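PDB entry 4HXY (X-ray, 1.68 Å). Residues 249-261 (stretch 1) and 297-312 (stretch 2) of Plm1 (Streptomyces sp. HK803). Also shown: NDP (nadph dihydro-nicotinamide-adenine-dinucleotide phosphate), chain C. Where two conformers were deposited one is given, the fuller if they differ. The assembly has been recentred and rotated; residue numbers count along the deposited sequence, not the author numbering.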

# COMPACT_ATOMS: atom_id res chain seq x y z
N ASP A 249 -15.21 -11.47 -11.47
CA ASP A 249 -13.80 -11.30 -11.09
C ASP A 249 -13.36 -9.87 -11.46
O ASP A 249 -13.36 -9.48 -12.62
CB ASP A 249 -12.99 -12.34 -11.86
CG ASP A 249 -11.52 -12.37 -11.48
OD1 ASP A 249 -11.02 -11.43 -10.86
OD2 ASP A 249 -10.86 -13.38 -11.84
N VAL A 250 -12.93 -9.11 -10.45
CA VAL A 250 -12.57 -7.70 -10.61
C VAL A 250 -11.35 -7.50 -11.52
O VAL A 250 -11.10 -6.39 -11.98
CB VAL A 250 -12.38 -7.01 -9.23
CG1 VAL A 250 -11.07 -7.48 -8.56
CG2 VAL A 250 -12.44 -5.48 -9.36
N THR A 251 -10.60 -8.57 -11.78
CA THR A 251 -9.45 -8.53 -12.68
C THR A 251 -9.81 -8.91 -14.12
O THR A 251 -8.95 -8.81 -15.01
CB THR A 251 -8.29 -9.45 -12.20
OG1 THR A 251 -8.64 -10.84 -12.38
CG2 THR A 251 -7.93 -9.21 -10.72
N ASP A 252 -11.05 -9.33 -14.36
CA ASP A 252 -11.48 -9.80 -15.68
C ASP A 252 -11.98 -8.64 -16.54
O ASP A 252 -13.08 -8.12 -16.34
CB ASP A 252 -12.56 -10.88 -15.53
CG ASP A 252 -12.99 -11.50 -16.84
OD1 ASP A 252 -13.09 -10.81 -17.86
OD2 ASP A 252 -13.25 -12.71 -16.85
N ARG A 253 -11.14 -8.23 -17.48
CA ARG A 253 -11.42 -7.06 -18.29
C ARG A 253 -12.73 -7.18 -19.08
O ARG A 253 -13.51 -6.23 -19.15
CB ARG A 253 -10.28 -6.80 -19.26
CG ARG A 253 -10.49 -5.59 -20.17
CD ARG A 253 -9.30 -5.41 -21.09
NE ARG A 253 -8.16 -4.89 -20.34
CZ ARG A 253 -7.94 -3.60 -20.10
NH1 ARG A 253 -8.77 -2.68 -20.57
NH2 ARG A 253 -6.88 -3.24 -19.39
N ALA A 254 -12.97 -8.35 -19.68
CA ALA A 254 -14.17 -8.54 -20.50
C ALA A 254 -15.44 -8.44 -19.66
O ALA A 254 -16.40 -7.78 -20.06
CB ALA A 254 -14.12 -9.89 -21.22
N ALA A 255 -15.44 -9.11 -18.52
CA ALA A 255 -16.55 -9.10 -17.58
C ALA A 255 -16.77 -7.72 -16.97
O ALA A 255 -17.90 -7.27 -16.86
CB ALA A 255 -16.33 -10.13 -16.48
N MET A 256 -15.69 -7.04 -16.59
CA MET A 256 -15.82 -5.72 -15.96
C MET A 256 -16.33 -4.68 -16.96
O MET A 256 -17.22 -3.89 -16.63
CB MET A 256 -14.49 -5.28 -15.32
CG MET A 256 -14.15 -6.07 -14.08
SD MET A 256 -15.24 -5.78 -12.67
CE MET A 256 -14.59 -4.20 -12.17
N SER A 257 -15.77 -4.70 -18.16
CA SER A 257 -16.17 -3.74 -19.19
C SER A 257 -17.61 -3.97 -19.64
O SER A 257 -18.34 -3.01 -19.89
CB SER A 257 -15.21 -3.79 -20.38
OG SER A 257 -15.22 -5.07 -20.99
N GLY A 258 -18.02 -5.23 -19.73
CA GLY A 258 -19.42 -5.60 -19.98
C GLY A 258 -20.41 -5.03 -18.98
O GLY A 258 -21.46 -4.50 -19.37
N LEU A 259 -20.08 -5.15 -17.70
CA LEU A 259 -20.93 -4.67 -16.61
C LEU A 259 -21.05 -3.16 -16.69
O LEU A 259 -22.16 -2.59 -16.65
CB LEU A 259 -20.34 -5.07 -15.26
CG LEU A 259 -21.08 -4.54 -14.04
CD1 LEU A 259 -22.53 -5.03 -14.03
CD2 LEU A 259 -20.37 -4.93 -12.74
N ILE A 260 -19.90 -2.50 -16.77
CA ILE A 260 -19.85 -1.05 -16.80
C ILE A 260 -20.60 -0.49 -18.02
O ILE A 260 -21.37 0.46 -17.91
CB ILE A 260 -18.38 -0.57 -16.73
CG1 ILE A 260 -17.83 -0.85 -15.32
CG2 ILE A 260 -18.30 0.91 -17.09
CD1 ILE A 260 -16.29 -0.84 -15.19
N ASP A 261 -20.36 -1.09 -19.18
CA ASP A 261 -21.05 -0.69 -20.41
C ASP A 261 -22.57 -0.86 -20.31
O ASP A 261 -23.33 0.01 -20.77
CB ASP A 261 -20.53 -1.51 -21.60
CG ASP A 261 -19.13 -1.11 -22.03
OD1 ASP A 261 -18.55 -0.13 -21.49
OD2 ASP A 261 -18.59 -1.79 -22.93
N MET A 297 -1.52 -10.13 -5.00
CA MET A 297 -1.71 -8.72 -5.37
C MET A 297 -2.83 -8.53 -6.42
O MET A 297 -3.24 -7.40 -6.68
CB MET A 297 -0.38 -8.13 -5.90
CG MET A 297 0.74 -8.09 -4.89
SD MET A 297 2.34 -7.60 -5.52
CE MET A 297 2.04 -5.83 -5.88
N ALA A 298 -3.33 -9.62 -7.01
CA ALA A 298 -4.15 -9.51 -8.23
C ALA A 298 -5.44 -8.71 -8.03
O ALA A 298 -5.66 -7.69 -8.71
CB ALA A 298 -4.48 -10.87 -8.73
N ALA A 299 -6.33 -9.21 -7.17
CA ALA A 299 -7.63 -8.52 -6.96
C ALA A 299 -7.43 -7.08 -6.52
O ALA A 299 -8.08 -6.15 -7.01
CB ALA A 299 -8.51 -9.26 -5.97
N LYS A 300 -6.51 -6.87 -5.58
CA LYS A 300 -6.32 -5.55 -5.00
C LYS A 300 -5.74 -4.59 -6.04
O LYS A 300 -6.34 -3.56 -6.35
CB LYS A 300 -5.45 -5.67 -3.74
CG LYS A 300 -5.34 -4.40 -2.96
CD LYS A 300 -4.69 -4.64 -1.57
CE LYS A 300 -5.69 -5.15 -0.51
NZ LYS A 300 -6.66 -4.12 -0.06
N VAL A 301 -4.60 -4.96 -6.63
CA VAL A 301 -3.86 -4.06 -7.53
C VAL A 301 -4.40 -4.06 -8.97
O VAL A 301 -4.69 -3.01 -9.54
CB VAL A 301 -2.37 -4.34 -7.54
CG1 VAL A 301 -1.64 -3.34 -8.43
CG2 VAL A 301 -1.81 -4.27 -6.12
N GLU A 302 -4.47 -5.24 -9.57
CA GLU A 302 -4.93 -5.32 -10.95
C GLU A 302 -6.42 -4.91 -11.04
O GLU A 302 -6.81 -4.25 -12.01
CB GLU A 302 -4.65 -6.71 -11.55
CG GLU A 302 -3.15 -7.11 -11.51
CD GLU A 302 -2.19 -6.05 -12.10
OE1 GLU A 302 -2.50 -5.48 -13.18
OE2 GLU A 302 -1.13 -5.79 -11.48
N GLY A 303 -7.23 -5.29 -10.05
CA GLY A 303 -8.61 -4.78 -9.93
C GLY A 303 -8.69 -3.27 -9.89
O GLY A 303 -9.46 -2.65 -10.61
N ALA A 304 -7.90 -2.64 -9.03
CA ALA A 304 -7.92 -1.19 -8.92
C ALA A 304 -7.49 -0.49 -10.21
O ALA A 304 -8.10 0.53 -10.59
CB ALA A 304 -7.07 -0.74 -7.75
N LEU A 305 -6.45 -1.03 -10.86
CA LEU A 305 -5.94 -0.46 -12.09
C LEU A 305 -6.98 -0.59 -13.19
O LEU A 305 -7.14 0.32 -14.00
CB LEU A 305 -4.66 -1.16 -12.52
CG LEU A 305 -3.43 -0.77 -11.69
CD1 LEU A 305 -2.27 -1.75 -11.92
CD2 LEU A 305 -2.97 0.68 -11.89
N LEU A 306 -7.67 -1.72 -13.22
CA LEU A 306 -8.71 -1.94 -14.24
C LEU A 306 -9.87 -0.97 -14.00
O LEU A 306 -10.36 -0.33 -14.94
CB LEU A 306 -9.20 -3.38 -14.21
CG LEU A 306 -10.22 -3.80 -15.27
CD1 LEU A 306 -9.72 -3.54 -16.69
CD2 LEU A 306 -10.57 -5.26 -15.08
N LEU A 307 -10.27 -0.82 -12.73
CA LEU A 307 -11.35 0.12 -12.39
C LEU A 307 -10.99 1.55 -12.78
O LEU A 307 -11.82 2.29 -13.28
CB LEU A 307 -11.69 0.07 -10.91
CG LEU A 307 -12.42 -1.18 -10.43
CD1 LEU A 307 -12.21 -1.38 -8.92
CD2 LEU A 307 -13.90 -1.12 -10.78
N ASP A 308 -9.76 1.95 -12.48
CA ASP A 308 -9.29 3.29 -12.79
C ASP A 308 -9.36 3.52 -14.30
O ASP A 308 -9.81 4.58 -14.76
CB ASP A 308 -7.85 3.47 -12.28
CG ASP A 308 -7.21 4.77 -12.74
OD1 ASP A 308 -7.68 5.86 -12.36
OD2 ASP A 308 -6.23 4.70 -13.47
N GLU A 309 -8.93 2.53 -15.07
CA GLU A 309 -8.92 2.65 -16.52
C GLU A 309 -10.33 2.75 -17.13
O GLU A 309 -10.60 3.59 -18.02
CB GLU A 309 -8.14 1.51 -17.13
CG GLU A 309 -8.07 1.56 -18.65
CD GLU A 309 -7.60 0.27 -19.25
OE1 GLU A 309 -6.91 -0.50 -18.53
OE2 GLU A 309 -7.95 -0.00 -20.42
N LEU A 310 -11.23 1.90 -16.65
CA LEU A 310 -12.57 1.78 -17.25
C LEU A 310 -13.53 2.87 -16.76
O LEU A 310 -14.60 3.07 -17.36
CB LEU A 310 -13.17 0.40 -16.96
CG LEU A 310 -12.44 -0.84 -17.50
CD1 LEU A 310 -13.16 -2.14 -17.09
CD2 LEU A 310 -12.25 -0.76 -19.01
N LEU A 311 -13.18 3.54 -15.67
CA LEU A 311 -14.08 4.52 -15.04
C LEU A 311 -13.37 5.86 -14.82
O LEU A 311 -13.08 6.22 -13.68
CB LEU A 311 -14.58 3.97 -13.72
CG LEU A 311 -15.52 2.77 -13.86
CD1 LEU A 311 -15.78 2.12 -12.53
CD2 LEU A 311 -16.84 3.24 -14.52
N PRO A 312 -13.07 6.59 -15.89
CA PRO A 312 -12.39 7.89 -15.78
C PRO A 312 -13.20 9.02 -15.15
O PRO A 312 -12.60 10.00 -14.70
CB PRO A 312 -12.09 8.26 -17.23
CG PRO A 312 -13.13 7.54 -18.03
CD PRO A 312 -13.33 6.23 -17.30
PA NDP C . -13.23 -10.29 3.13
O1A NDP C . -14.42 -10.51 4.00
O2A NDP C . -12.39 -11.47 2.75
O5B NDP C . -13.68 -9.55 1.79
C5B NDP C . -12.87 -9.60 0.64
C4B NDP C . -13.76 -9.63 -0.57
O4B NDP C . -12.99 -9.62 -1.75
C3B NDP C . -14.61 -10.88 -0.64
O3B NDP C . -15.97 -10.46 -0.89
C2B NDP C . -14.07 -11.66 -1.81
O2B NDP C . -15.18 -12.37 -2.32
C1B NDP C . -13.56 -10.51 -2.69
N9A NDP C . -12.60 -10.86 -3.73
C8A NDP C . -11.37 -11.47 -3.59
N7A NDP C . -10.82 -11.62 -4.81
C5A NDP C . -11.69 -11.10 -5.74
C6A NDP C . -11.65 -10.97 -7.12
N6A NDP C . -10.64 -11.38 -7.88
N1A NDP C . -12.73 -10.38 -7.75
C2A NDP C . -13.81 -9.90 -7.02
N3A NDP C . -13.87 -10.03 -5.65
C4A NDP C . -12.80 -10.62 -5.04
O3 NDP C . -12.22 -9.22 3.80
PN NDP C . -12.58 -7.87 4.55
O1N NDP C . -11.97 -7.96 5.89
O2N NDP C . -13.99 -7.47 4.43
O5D NDP C . -11.63 -6.81 3.82
C5D NDP C . -12.00 -6.17 2.63
C4D NDP C . -10.90 -5.19 2.24
O4D NDP C . -10.54 -4.39 3.35
C3D NDP C . -9.64 -5.90 1.80
O3D NDP C . -9.18 -5.33 0.62
C2D NDP C . -8.65 -5.66 2.92
O2D NDP C . -7.31 -5.65 2.48
C1D NDP C . -9.13 -4.35 3.50
N1N NDP C . -8.81 -4.22 4.92
C2N NDP C . -9.46 -4.97 5.86
C3N NDP C . -9.06 -4.99 7.20
C7N NDP C . -9.81 -5.75 8.22
O7N NDP C . -9.45 -5.51 9.53
N7N NDP C . -10.75 -6.65 7.98
C4N NDP C . -8.11 -3.92 7.67
C5N NDP C . -7.47 -3.15 6.57
C6N NDP C . -7.85 -3.31 5.25
P2B NDP C . -15.04 -13.59 -3.35
O1X NDP C . -16.44 -14.14 -3.47
O2X NDP C . -14.06 -14.64 -2.82
O3X NDP C . -14.51 -13.11 -4.64

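This is a mainly apolar contact in which a turn and the first helical turns after it pack against one side of a second helix, with a single salt bridge at its exposed margin. The two helix axes run in broadly the same direction, crossing at -39° with a closest approach of 10.8 Å, and the stretches together bury 667 Å².

The backbones come nearest at the turn, where the CA atoms of Thr 251 and Gly 303 lie 4.7 Å apart. Glycine permits this approach: an ideal CB on Gly 303 would stand 2.8 Å from Val 250 CG1, a clash, and would also collide with Ala 299 O of its own helix. Val 250 O sits 3.6 Å from Gly 303 CA and 3.3 Å from Leu 306 CD2, and it is buried with no polar partner in the model. The turn is held from within by Asp 249 OD1, which accepts from Thr 251 N (3.0 Å) and Thr 251 OG1 (2.9 Å). The same oxygen accepts from NDP N6A at 3.0 Å, while Val 250 N donates to NDP N1A at 3.0 Å, so the turn bonds to the adenine through both a side chain and the backbone.

Farther along, Leu 310 fits as a knob among Arg 253, Met 256, Ser 257 and Ile 260; its CD1 is 3.8 Å from Met 256 CB, and its CB is 3.8 Å from Ile 260 CD1. Met 256 also reaches Leu 307, CE to CD2 at 3.4 Å.

At the margin, Arg 253 and Glu 309 pair end to end: NH1 donates to OE2 at 2.8 Å (164°) and NH2 to OE1 at 2.9 Å (161°). OE2 lies near the guanidinium plane, whereas Leu 306 CD1 covers one face, 3.8 Å from Arg 253 CZ.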